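Local coordinates for protein Nab2p (PDB 5L2L) that binds the poly(A) tails of mRNAs and pre-mRNAs, shielding them from the exosome and helping to control tail length and nuclear export, at residues I29-R32 / N36-R39; V56-I61 / F65-G70; E7-K10 / H14-N17. All coordinates share one frame; numbering follows the deposited sequence.

Each of the three contacts holds two ligands of its own zinc ion in a run of CCCH fingers, ordered along the chain as contact 3, contact 1 and contact 2. Their centres lie about 16 Å (contacts 1 and 3), 19 Å (contacts 1 and 2) and 20 Å (contacts 2 and 3) apart. Contact 2 touches both others: Met30 CE of contact 1 packs 3.7 Å from Ile61 O, and Lys10 CB of contact 3 lies 4.0 Å from Phe65 CZ. Contacts 1 and 3 stay about 7 Å apart at their nearest atoms. All three receive adenines, and A5 of RNA chain G at contact 2 follows A4 of that strand at contact 3.

Contact 1: I29-R32 / N36-R39; sequences IMCR and NCTR. With ZN (zinc ion), chain T; nucleotides of chain H.
Cys31 and Cys37 meet through their sulfurs, SG to SG 3.9 Å, because both bind the same zinc ion in C3H1-type finger 6. Both thiolates turn inward from their loop segments because chi1 is near 180° in each cysteine (-177° and -178°), and Cys42 and His46 complete the CCCH site. Cys31 also reads the RNA: N6 of A11 in chain H donates to its SG at 3.4 Å, while the backbone N of Arg32 donates to N1 of that base at 3.0 Å. From there the Arg32 side chain bends back over the same adenine. Its CB lies near N1, and CG comes to 3.6 Å from that atom. Next the chain bends by rotation about CG-CD (chi3 78°), which brings NE over C6. CZ then sits 3.5 Å from C5, NH1 3.4 Å from N7, and NH2 reaches the sugar end of the base, 3.2 Å from N9. The guanidinium thus covers one face of A11, offset toward its own rim, while the peptide N and the cysteine sulfur hold the base's edge atoms. Across the finger, Arg39 runs out extended and lays its guanidinium over A10 of chain H, with NE salt-bridged to Asp41 OD1 and NH1 3.5 Å from the base's N3.

Contact 2: V56-I61 / F65-G70; sequences VNCKNI and FRHPPG. With ZN (zinc ion), chain U; nucleotides of chain G.
The backbones of 56-61 and 65-70 come nearest where Val56, in a short 3-10 segment, faces Pro68, their CA atoms 5.5 Å apart in C3H1-type finger 7. No hydrogen bond joins the two segments; zinc and apolar packing do. Past Pro69 the chain turns at Gly70, which has a positive phi of 97°, where a CB would crowd Pro69 O, and its backbone runs beside the valine. Val56 CG2 rests 3.8 Å from Gly70 C, and Val56 N meets Pro68 CD at 3.7 Å. Deeper in, Cys58 SG and His67 NE2 lie 3.6 Å apart as ligands of one zinc ion, held at 2.3 and 2.1 Å respectively, and Cys52 and Cys63 fill the other two positions of the CCCH site. The sulfur approaches the imidazole obliquely. The 56-61 loop also helps join two protein subunits, with Ile61 N hydrogen-bonded to Tyr62 OH of a neighbouring subunit. At Phe65, a chi1 of -69° swings the ring out over the adenine of A5 in RNA chain G, one face against the base: CE1 lies over C6, and CZ is 3.4 Å from C5.

Contact 3: E7-K10 / H14-N17; sequences EQCK and HCTN. With ZN (zinc ion), chain S; nucleotides of chain G; nucleotides of chain C.
The zinc ion of C3H1-type finger 5 is held by Cys9 and Cys15 across the contact, each SG about 2.4 Å from the metal and the two sulfurs 3.9 Å from each other, with Cys20 and His24 as the other ligands. Around this site lie two adenines from different RNA strands; N1 of each takes a backbone N-H, but the acceptor for N6 differs. For A3 of chain C, Lys10 N donates to N1 at 3.1 Å, and N6 donates to Gln8 O. For A4 of chain G, Thr16 N donates to N1 at 3.1 Å along a nearly straight line (171°), while N6 donates to Cys15 SG at 3.6 Å. Asn17 CB lies 3.5 Å from N6 of that base; chi1 of 179° carries the carboxamide on along the sugar of A4 in chain C, near C4'. A weak hydrogen bond from that sugar's O2' reaches Thr16 O. Replacing Asn17 with an alanine would probably leave Arg19 N without the OD1 that accepts its hydrogen bond and open a gap beside the chain C sugar. Farther out, Lys10 NZ forms a salt bridge with Glu50, and Gln8 OE1 accepts from ND1 of His46, a zinc ligand of finger 6, which links this finger to what follows. A backbone N-H facing N1, together with an acceptor for N6, suits adenine and would probably disfavour guanine, whose N1 carries a proton and whose O6 can only accept; such a pattern fits a poly(A) reader.

Contact 1: I29-R32 / N36-R39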
loop_
_atom_site.group_PDB
_atom_site.type_symbol
_atom_site.label_atom_id
_atom_site.label_comp_id
_atom_site.label_asym_id
_atom_site.label_seq_id
_atom_site.Cartn_x
_atom_site.Cartn_y
_atom_site.Cartn_z
ATOM N N ILE F 29 -20.532 5.797 6.974
ATOM C CA ILE F 29 -21.768 6.576 6.973
ATOM C C ILE F 29 -21.710 7.621 5.865
ATOM O O ILE F 29 -20.715 8.343 5.720
ATOM C CB ILE F 29 -21.982 7.225 8.352
ATOM C CG1 ILE F 29 -22.192 6.150 9.421
ATOM C CG2 ILE F 29 -23.180 8.194 8.340
ATOM C CD1 ILE F 29 -22.184 6.678 10.864
ATOM N N MET F 30 -22.783 7.717 5.075
ATOM C CA MET F 30 -22.820 8.706 4.006
ATOM C C MET F 30 -23.212 10.085 4.564
ATOM O O MET F 30 -24.133 10.215 5.386
ATOM C CB MET F 30 -23.771 8.249 2.894
ATOM C CG MET F 30 -23.238 7.010 2.076
ATOM S SD MET F 30 -24.351 6.480 0.745
ATOM C CE MET F 30 -23.559 4.952 0.207
ATOM N N CYS F 31 -22.481 11.115 4.127
ATOM C CA CYS F 31 -22.696 12.466 4.642
ATOM C C CYS F 31 -24.137 12.913 4.410
ATOM O O CYS F 31 -24.683 12.758 3.312
ATOM C CB CYS F 31 -21.731 13.454 3.978
ATOM S SG CYS F 31 -21.888 15.160 4.624
ATOM N N ARG F 32 -24.751 13.498 5.448
ATOM C CA ARG F 32 -26.148 13.910 5.362
ATOM C C ARG F 32 -26.368 15.018 4.340
ATOM O O ARG F 32 -27.509 15.219 3.903
ATOM C CB ARG F 32 -26.650 14.364 6.740
ATOM C CG ARG F 32 -25.838 15.492 7.364
ATOM C CD ARG F 32 -26.505 16.054 8.622
ATOM N NE ARG F 32 -26.315 15.209 9.804
ATOM C CZ ARG F 32 -25.473 15.466 10.803
ATOM N NH1 ARG F 32 -24.713 16.555 10.793
ATOM N NH2 ARG F 32 -25.389 14.627 11.828
ATOM N N ASN F 36 -23.652 18.103 -1.878
ATOM C CA ASN F 36 -23.666 19.527 -1.572
ATOM C C ASN F 36 -22.802 19.897 -0.365
ATOM O O ASN F 36 -22.749 21.079 -0.002
ATOM C CB ASN F 36 -25.109 19.978 -1.344
ATOM C CG ASN F 36 -25.953 19.833 -2.590
ATOM O OD1 ASN F 36 -25.482 20.088 -3.699
ATOM N ND2 ASN F 36 -27.202 19.405 -2.422
ATOM N N CYS F 37 -22.116 18.935 0.250
ATOM C CA CYS F 37 -21.253 19.229 1.395
ATOM C C CYS F 37 -20.033 20.037 0.963
ATOM O O CYS F 37 -19.312 19.633 0.042
ATOM C CB CYS F 37 -20.796 17.931 2.065
ATOM S SG CYS F 37 -19.768 18.203 3.542
ATOM N N THR F 38 -19.783 21.171 1.639
ATOM C CA THR F 38 -18.634 22.016 1.322
ATOM C C THR F 38 -17.568 22.065 2.423
ATOM O O THR F 38 -16.683 22.930 2.368
ATOM C CB THR F 38 -19.087 23.444 1.012
ATOM O OG1 THR F 38 -19.851 23.950 2.108
ATOM C CG2 THR F 38 -19.922 23.492 -0.238
ATOM N N ARG F 39 -17.619 21.174 3.411
ATOM C CA ARG F 39 -16.603 21.133 4.465
ATOM C C ARG F 39 -15.377 20.367 3.974
ATOM O O ARG F 39 -15.454 19.164 3.704
ATOM C CB ARG F 39 -17.165 20.494 5.738
ATOM C CG ARG F 39 -16.107 20.319 6.827
ATOM C CD ARG F 39 -16.644 19.808 8.165
ATOM N NE ARG F 39 -15.523 19.588 9.070
ATOM C CZ ARG F 39 -15.597 19.394 10.386
ATOM N NH1 ARG F 39 -16.766 19.384 11.026
ATOM N NH2 ARG F 39 -14.466 19.222 11.062
HETATM ZN ZN ZN T . -19.681 15.946 4.188
ATOM P P A H 11 -22.535 15.410 15.783
ATOM O OP1 A H 11 -23.597 16.030 14.945
ATOM O OP2 A H 11 -22.383 15.760 17.213
ATOM O "O5'" A H 11 -22.737 13.836 15.702
ATOM C "C5'" A H 11 -23.997 13.241 15.980
ATOM C "C4'" A H 11 -24.192 11.978 15.184
ATOM O "O4'" A H 11 -24.301 12.323 13.774
ATOM C "C3'" A H 11 -23.043 10.983 15.281
ATOM O "O3'" A H 11 -23.550 9.658 15.115
ATOM C "C2'" A H 11 -22.173 11.370 14.088
ATOM O "O2'" A H 11 -21.304 10.354 13.639
ATOM C "C1'" A H 11 -23.233 11.730 13.047
ATOM N N9 A H 11 -22.808 12.697 12.027
ATOM C C8 A H 11 -22.125 13.876 12.205
ATOM N N7 A H 11 -21.930 14.560 11.100
ATOM C C5 A H 11 -22.539 13.780 10.124
ATOM C C6 A H 11 -22.693 13.949 8.738
ATOM N N6 A H 11 -22.199 14.981 8.048
ATOM N N1 A H 11 -23.357 12.992 8.060
ATOM C C2 A H 11 -23.845 11.945 8.737
ATOM N N3 A H 11 -23.766 11.670 10.035
ATOM C C4 A H 11 -23.101 12.645 10.685
ATOM P P A H 10 -16.447 15.248 18.238
ATOM O OP1 A H 10 -15.208 15.867 18.766
ATOM O OP2 A H 10 -17.460 14.730 19.194
ATOM O "O5'" A H 10 -17.130 16.290 17.252
ATOM C "C5'" A H 10 -18.471 16.733 17.438
ATOM C "C4'" A H 10 -19.237 16.748 16.138
ATOM O "O4'" A H 10 -18.329 17.086 15.046
ATOM C "C3'" A H 10 -19.887 15.420 15.753
ATOM O "O3'" A H 10 -21.117 15.667 15.064
ATOM C "C2'" A H 10 -18.870 14.825 14.780
ATOM O "O2'" A H 10 -19.401 13.859 13.897
ATOM C "C1'" A H 10 -18.404 16.077 14.048
ATOM N N9 A H 10 -17.103 15.964 13.374
ATOM C C8 A H 10 -15.862 15.853 13.945
ATOM N N7 A H 10 -14.877 15.774 13.085
ATOM C C5 A H 10 -15.499 15.821 11.843
ATOM C C6 A H 10 -14.997 15.796 10.524
ATOM N N6 A H 10 -13.703 15.689 10.199
ATOM N N1 A H 10 -15.891 15.871 9.515
ATOM C C2 A H 10 -17.197 15.987 9.819
ATOM N N3 A H 10 -17.784 16.039 11.016
ATOM C C4 A H 10 -16.873 15.945 12.003
#

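Contact 2: V56-I61 / F65-G70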
loop_
_atom_site.group_PDB
_atom_site.type_symbol
_atom_site.label_atom_id
_atom_site.label_comp_id
_atom_site.label_asym_id
_atom_site.label_seq_id
_atom_site.Cartn_x
_atom_site.Cartn_y
_atom_site.Cartn_z
ATOM N N VAL F 56 -25.546 -2.078 -12.178
ATOM C CA VAL F 56 -26.818 -2.214 -11.497
ATOM C C VAL F 56 -26.810 -3.371 -10.502
ATOM O O VAL F 56 -27.642 -3.401 -9.590
ATOM C CB VAL F 56 -27.947 -2.367 -12.529
ATOM C CG1 VAL F 56 -27.864 -3.723 -13.235
ATOM C CG2 VAL F 56 -29.299 -2.158 -11.863
ATOM N N ASN F 57 -25.871 -4.307 -10.638
ATOM C CA ASN F 57 -25.784 -5.477 -9.774
ATOM C C ASN F 57 -24.895 -5.286 -8.543
ATOM O O ASN F 57 -24.715 -6.243 -7.777
ATOM C CB ASN F 57 -25.282 -6.666 -10.597
ATOM C CG ASN F 57 -26.227 -7.021 -11.738
ATOM O OD1 ASN F 57 -25.834 -7.081 -12.900
ATOM N ND2 ASN F 57 -27.484 -7.229 -11.406
ATOM N N CYS F 58 -24.367 -4.086 -8.303
ATOM C CA CYS F 58 -23.504 -3.859 -7.143
ATOM C C CYS F 58 -24.279 -4.027 -5.838
ATOM O O CYS F 58 -25.323 -3.398 -5.650
ATOM C CB CYS F 58 -22.907 -2.451 -7.207
ATOM S SG CYS F 58 -21.806 -2.016 -5.807
ATOM N N LYS F 59 -23.746 -4.849 -4.921
ATOM C CA LYS F 59 -24.413 -5.135 -3.651
ATOM C C LYS F 59 -23.654 -4.618 -2.424
ATOM O O LYS F 59 -24.054 -4.914 -1.291
ATOM C CB LYS F 59 -24.665 -6.639 -3.521
ATOM C CG LYS F 59 -25.654 -7.202 -4.547
ATOM C CD LYS F 59 -27.030 -6.565 -4.445
ATOM C CE LYS F 59 -28.026 -7.187 -5.437
ATOM N NZ LYS F 59 -29.357 -6.523 -5.359
ATOM N N ASN F 60 -22.584 -3.847 -2.617
ATOM C CA ASN F 60 -21.848 -3.222 -1.515
ATOM C C ASN F 60 -22.636 -2.008 -1.027
ATOM O O ASN F 60 -22.666 -0.981 -1.706
ATOM C CB ASN F 60 -20.448 -2.824 -1.984
ATOM C CG ASN F 60 -19.700 -1.949 -0.967
ATOM O OD1 ASN F 60 -20.090 -1.845 0.194
ATOM N ND2 ASN F 60 -18.626 -1.309 -1.423
ATOM N N ILE F 61 -23.278 -2.110 0.146
ATOM C CA ILE F 61 -24.179 -1.038 0.582
ATOM C C ILE F 61 -23.435 0.269 0.865
ATOM O O ILE F 61 -24.063 1.343 0.904
ATOM C CB ILE F 61 -25.016 -1.436 1.823
ATOM C CG1 ILE F 61 -24.153 -1.638 3.074
ATOM C CG2 ILE F 61 -25.883 -2.675 1.537
ATOM C CD1 ILE F 61 -24.977 -1.569 4.350
ATOM N N PHE F 65 -19.641 4.949 -5.654
ATOM C CA PHE F 65 -19.605 5.182 -7.101
ATOM C C PHE F 65 -21.033 5.364 -7.658
ATOM O O PHE F 65 -22.031 5.105 -6.976
ATOM C CB PHE F 65 -18.870 4.021 -7.813
ATOM C CG PHE F 65 -17.374 3.963 -7.521
ATOM C CD1 PHE F 65 -16.460 4.669 -8.314
ATOM C CD2 PHE F 65 -16.881 3.183 -6.477
ATOM C CE1 PHE F 65 -15.095 4.630 -8.044
ATOM C CE2 PHE F 65 -15.506 3.130 -6.213
ATOM C CZ PHE F 65 -14.613 3.864 -7.001
ATOM N N ARG F 66 -21.133 5.843 -8.915
ATOM C CA ARG F 66 -22.441 6.067 -9.546
ATOM C C ARG F 66 -23.054 4.765 -10.056
ATOM O O ARG F 66 -22.385 3.961 -10.706
ATOM C CB ARG F 66 -22.343 7.043 -10.725
ATOM C CG ARG F 66 -22.045 8.493 -10.377
ATOM C CD ARG F 66 -22.285 9.415 -11.598
ATOM N NE ARG F 66 -21.392 9.073 -12.707
ATOM C CZ ARG F 66 -20.388 9.823 -13.143
ATOM N NH1 ARG F 66 -20.128 11.002 -12.592
ATOM N NH2 ARG F 66 -19.636 9.397 -14.148
ATOM N N HIS F 67 -24.352 4.581 -9.799
ATOM C CA HIS F 67 -25.049 3.380 -10.261
ATOM C C HIS F 67 -26.227 3.724 -11.166
ATOM O O HIS F 67 -26.819 4.803 -11.043
ATOM C CB HIS F 67 -25.564 2.547 -9.079
ATOM C CG HIS F 67 -24.480 2.120 -8.140
ATOM N ND1 HIS F 67 -24.149 2.843 -7.015
ATOM C CD2 HIS F 67 -23.608 1.082 -8.189
ATOM C CE1 HIS F 67 -23.132 2.260 -6.404
ATOM N NE2 HIS F 67 -22.781 1.195 -7.094
ATOM N N PRO F 68 -26.598 2.822 -12.075
ATOM C CA PRO F 68 -27.798 3.025 -12.880
ATOM C C PRO F 68 -29.044 3.010 -12.017
ATOM O O PRO F 68 -29.039 2.460 -10.906
ATOM C CB PRO F 68 -27.790 1.825 -13.842
ATOM C CG PRO F 68 -26.420 1.337 -13.860
ATOM C CD PRO F 68 -25.855 1.623 -12.506
ATOM N N PRO F 69 -30.141 3.581 -12.501
ATOM C CA PRO F 69 -31.399 3.457 -11.769
ATOM C C PRO F 69 -31.825 2.001 -11.767
ATOM O O PRO F 69 -31.463 1.229 -12.655
ATOM C CB PRO F 69 -32.365 4.342 -12.562
ATOM C CG PRO F 69 -31.783 4.379 -13.960
ATOM C CD PRO F 69 -30.300 4.249 -13.806
ATOM N N GLY F 70 -32.556 1.603 -10.742
ATOM C CA GLY F 70 -33.022 0.230 -10.666
ATOM C C GLY F 70 -32.171 -0.683 -9.812
ATOM O O GLY F 70 -32.562 -1.834 -9.578
HETATM ZN ZN ZN U . -21.078 0.053 -6.634
ATOM P P A G 5 -8.006 0.252 -9.103
ATOM O OP1 A G 5 -8.301 -0.458 -10.363
ATOM O OP2 A G 5 -8.359 1.681 -8.995
ATOM O "O5'" A G 5 -8.774 -0.582 -7.985
ATOM C "C5'" A G 5 -8.589 -0.313 -6.592
ATOM C "C4'" A G 5 -9.836 -0.631 -5.798
ATOM O "O4'" A G 5 -10.878 0.353 -6.096
ATOM C "C3'" A G 5 -10.457 -1.991 -6.078
ATOM O "O3'" A G 5 -11.075 -2.465 -4.885
ATOM C "C2'" A G 5 -11.509 -1.657 -7.136
ATOM O "O2'" A G 5 -12.567 -2.590 -7.266
ATOM C "C1'" A G 5 -12.008 -0.295 -6.659
ATOM N N9 A G 5 -12.534 0.533 -7.759
ATOM C C8 A G 5 -11.826 1.341 -8.602
ATOM N N7 A G 5 -12.543 1.940 -9.527
ATOM C C5 A G 5 -13.835 1.475 -9.287
ATOM C C6 A G 5 -15.072 1.728 -9.905
ATOM N N6 A G 5 -15.207 2.546 -10.953
ATOM N N1 A G 5 -16.171 1.091 -9.430
ATOM C C2 A G 5 -16.023 0.286 -8.368
ATOM N N3 A G 5 -14.911 -0.011 -7.687
ATOM C C4 A G 5 -13.839 0.608 -8.200
#

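Contact 3: E7-K10 / H14-N17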
loop_
_atom_site.group_PDB
_atom_site.type_symbol
_atom_site.label_atom_id
_atom_site.label_comp_id
_atom_site.label_asym_id
_atom_site.label_seq_id
_atom_site.Cartn_x
_atom_site.Cartn_y
_atom_site.Cartn_z
ATOM N N GLU F 7 -13.861 17.181 -4.386
ATOM C CA GLU F 7 -14.118 15.894 -5.018
ATOM C C GLU F 7 -13.594 14.749 -4.155
ATOM O O GLU F 7 -12.545 14.859 -3.512
ATOM C CB GLU F 7 -13.469 15.841 -6.395
ATOM C CG GLU F 7 -14.167 16.701 -7.412
ATOM C CD GLU F 7 -14.026 16.150 -8.816
ATOM O OE1 GLU F 7 -12.883 16.114 -9.326
ATOM O OE2 GLU F 7 -15.055 15.730 -9.398
ATOM N N GLN F 8 -14.340 13.645 -4.151
ATOM C CA GLN F 8 -14.033 12.501 -3.298
ATOM C C GLN F 8 -12.897 11.638 -3.855
ATOM O O GLN F 8 -12.947 11.210 -5.010
ATOM C CB GLN F 8 -15.284 11.630 -3.147
ATOM C CG GLN F 8 -15.226 10.701 -1.961
ATOM C CD GLN F 8 -15.364 11.467 -0.656
ATOM O OE1 GLN F 8 -15.967 12.542 -0.619
ATOM N NE2 GLN F 8 -14.786 10.945 0.398
ATOM N N CYS F 9 -11.892 11.343 -3.014
ATOM C CA CYS F 9 -10.856 10.373 -3.381
ATOM C C CYS F 9 -11.449 8.974 -3.489
ATOM O O CYS F 9 -12.068 8.490 -2.542
ATOM C CB CYS F 9 -9.736 10.346 -2.343
ATOM S SG CYS F 9 -8.393 9.195 -2.819
ATOM N N LYS F 10 -11.225 8.301 -4.630
ATOM C CA LYS F 10 -11.821 6.981 -4.827
ATOM C C LYS F 10 -11.152 5.878 -4.012
ATOM O O LYS F 10 -11.732 4.787 -3.911
ATOM C CB LYS F 10 -11.817 6.596 -6.315
ATOM C CG LYS F 10 -10.434 6.377 -6.932
ATOM C CD LYS F 10 -10.487 6.107 -8.450
ATOM C CE LYS F 10 -11.005 4.721 -8.716
ATOM N NZ LYS F 10 -11.133 4.360 -10.180
ATOM N N HIS F 14 -7.366 3.816 1.923
ATOM C CA HIS F 14 -6.289 3.066 1.299
ATOM C C HIS F 14 -5.526 3.887 0.270
ATOM O O HIS F 14 -4.714 3.332 -0.477
ATOM C CB HIS F 14 -6.856 1.781 0.685
ATOM C CG HIS F 14 -7.700 1.015 1.649
ATOM N ND1 HIS F 14 -7.176 0.427 2.777
ATOM C CD2 HIS F 14 -9.037 0.809 1.698
ATOM C CE1 HIS F 14 -8.152 -0.132 3.470
ATOM N NE2 HIS F 14 -9.291 0.090 2.837
ATOM N N CYS F 15 -5.751 5.201 0.229
ATOM C CA CYS F 15 -4.954 6.074 -0.632
ATOM C C CYS F 15 -3.521 6.180 -0.112
ATOM O O CYS F 15 -3.307 6.425 1.074
ATOM C CB CYS F 15 -5.596 7.461 -0.702
ATOM S SG CYS F 15 -4.711 8.629 -1.809
ATOM N N THR F 16 -2.534 5.999 -0.998
ATOM C CA THR F 16 -1.123 6.139 -0.631
ATOM C C THR F 16 -0.384 7.191 -1.475
ATOM O O THR F 16 0.850 7.215 -1.491
ATOM C CB THR F 16 -0.408 4.785 -0.713
ATOM O OG1 THR F 16 -0.459 4.260 -2.055
ATOM C CG2 THR F 16 -1.044 3.783 0.264
ATOM N N ASN F 17 -1.116 8.071 -2.156
ATOM C CA ASN F 17 -0.541 9.244 -2.828
ATOM C C ASN F 17 -0.301 10.349 -1.797
ATOM O O ASN F 17 -1.248 10.992 -1.334
ATOM C CB ASN F 17 -1.488 9.712 -3.934
ATOM C CG ASN F 17 -0.980 10.949 -4.679
ATOM O OD1 ASN F 17 0.148 11.410 -4.457
ATOM N ND2 ASN F 17 -1.824 11.486 -5.581
HETATM ZN ZN ZN S . -6.439 10.232 -2.019
ATOM P P A G 4 -4.933 3.446 -12.593
ATOM O OP1 A G 4 -6.003 2.813 -13.399
ATOM O OP2 A G 4 -4.960 4.891 -12.260
ATOM O "O5'" A G 4 -4.867 2.724 -11.169
ATOM C "C5'" A G 4 -4.678 1.336 -11.079
ATOM C "C4'" A G 4 -4.375 0.901 -9.677
ATOM O "O4'" A G 4 -3.279 1.677 -9.129
ATOM C "C3'" A G 4 -5.486 1.055 -8.650
ATOM O "O3'" A G 4 -6.451 0.012 -8.746
ATOM C "C2'" A G 4 -4.694 0.996 -7.345
ATOM O "O2'" A G 4 -4.361 -0.357 -7.040
ATOM C "C1'" A G 4 -3.420 1.765 -7.723
ATOM N N9 A G 4 -3.499 3.188 -7.329
ATOM C C8 A G 4 -3.621 4.296 -8.135
ATOM N N7 A G 4 -3.655 5.440 -7.474
ATOM C C5 A G 4 -3.573 5.058 -6.137
ATOM C C6 A G 4 -3.581 5.782 -4.932
ATOM N N6 A G 4 -3.690 7.101 -4.852
ATOM N N1 A G 4 -3.466 5.091 -3.768
ATOM C C2 A G 4 -3.360 3.750 -3.826
ATOM N N3 A G 4 -3.362 2.955 -4.900
ATOM C C4 A G 4 -3.459 3.676 -6.037
ATOM P P A C 4 -0.903 9.159 -10.370
ATOM O OP1 A C 4 -0.097 10.294 -10.870
ATOM O OP2 A C 4 -1.158 7.965 -11.198
ATOM O "O5'" A C 4 -0.141 8.536 -9.106
ATOM C "C5'" A C 4 -0.010 9.282 -7.916
ATOM C "C4'" A C 4 0.420 8.442 -6.740
ATOM O "O4'" A C 4 -0.471 7.316 -6.555
ATOM C "C3'" A C 4 1.818 7.824 -6.782
ATOM O "O3'" A C 4 2.808 8.754 -6.371
ATOM C "C2'" A C 4 1.685 6.677 -5.788
ATOM O "O2'" A C 4 1.793 7.186 -4.463
ATOM C "C1'" A C 4 0.242 6.220 -6.028
ATOM N N9 A C 4 0.147 5.082 -6.980
ATOM C C8 A C 4 -0.396 5.079 -8.247
ATOM N N7 A C 4 -0.359 3.915 -8.854
ATOM C C5 A C 4 0.257 3.086 -7.921
ATOM C C6 A C 4 0.605 1.711 -7.955
ATOM N N6 A C 4 0.376 0.919 -9.016
ATOM N N1 A C 4 1.200 1.169 -6.864
ATOM C C2 A C 4 1.440 1.986 -5.822
ATOM N N3 A C 4 1.151 3.294 -5.656
ATOM C C4 A C 4 0.562 3.792 -6.760
ATOM P P A C 3 -5.618 14.256 -11.198
ATOM O OP1 A C 3 -5.231 15.110 -10.041
ATOM O OP2 A C 3 -6.111 14.893 -12.449
ATOM O "O5'" A C 3 -4.401 13.286 -11.566
ATOM C "C5'" A C 3 -3.204 13.263 -10.784
ATOM C "C4'" A C 3 -3.176 12.081 -9.843
ATOM O "O4'" A C 3 -4.418 12.091 -9.072
ATOM C "C3'" A C 3 -3.101 10.711 -10.533
ATOM O "O3'" A C 3 -2.290 9.778 -9.776
ATOM C "C2'" A C 3 -4.573 10.274 -10.564
ATOM O "O2'" A C 3 -4.774 8.879 -10.639
ATOM C "C1'" A C 3 -5.104 10.863 -9.251
ATOM N N9 A C 3 -6.563 11.091 -9.200
ATOM C C8 A C 3 -7.412 11.697 -10.105
ATOM N N7 A C 3 -8.686 11.714 -9.735
ATOM C C5 A C 3 -8.697 11.072 -8.490
ATOM C C6 A C 3 -9.720 10.750 -7.551
ATOM N N6 A C 3 -11.019 11.034 -7.679
ATOM N N1 A C 3 -9.360 10.103 -6.418
ATOM C C2 A C 3 -8.067 9.808 -6.240
ATOM N N3 A C 3 -7.028 10.048 -7.033
ATOM C C4 A C 3 -7.397 10.686 -8.163
#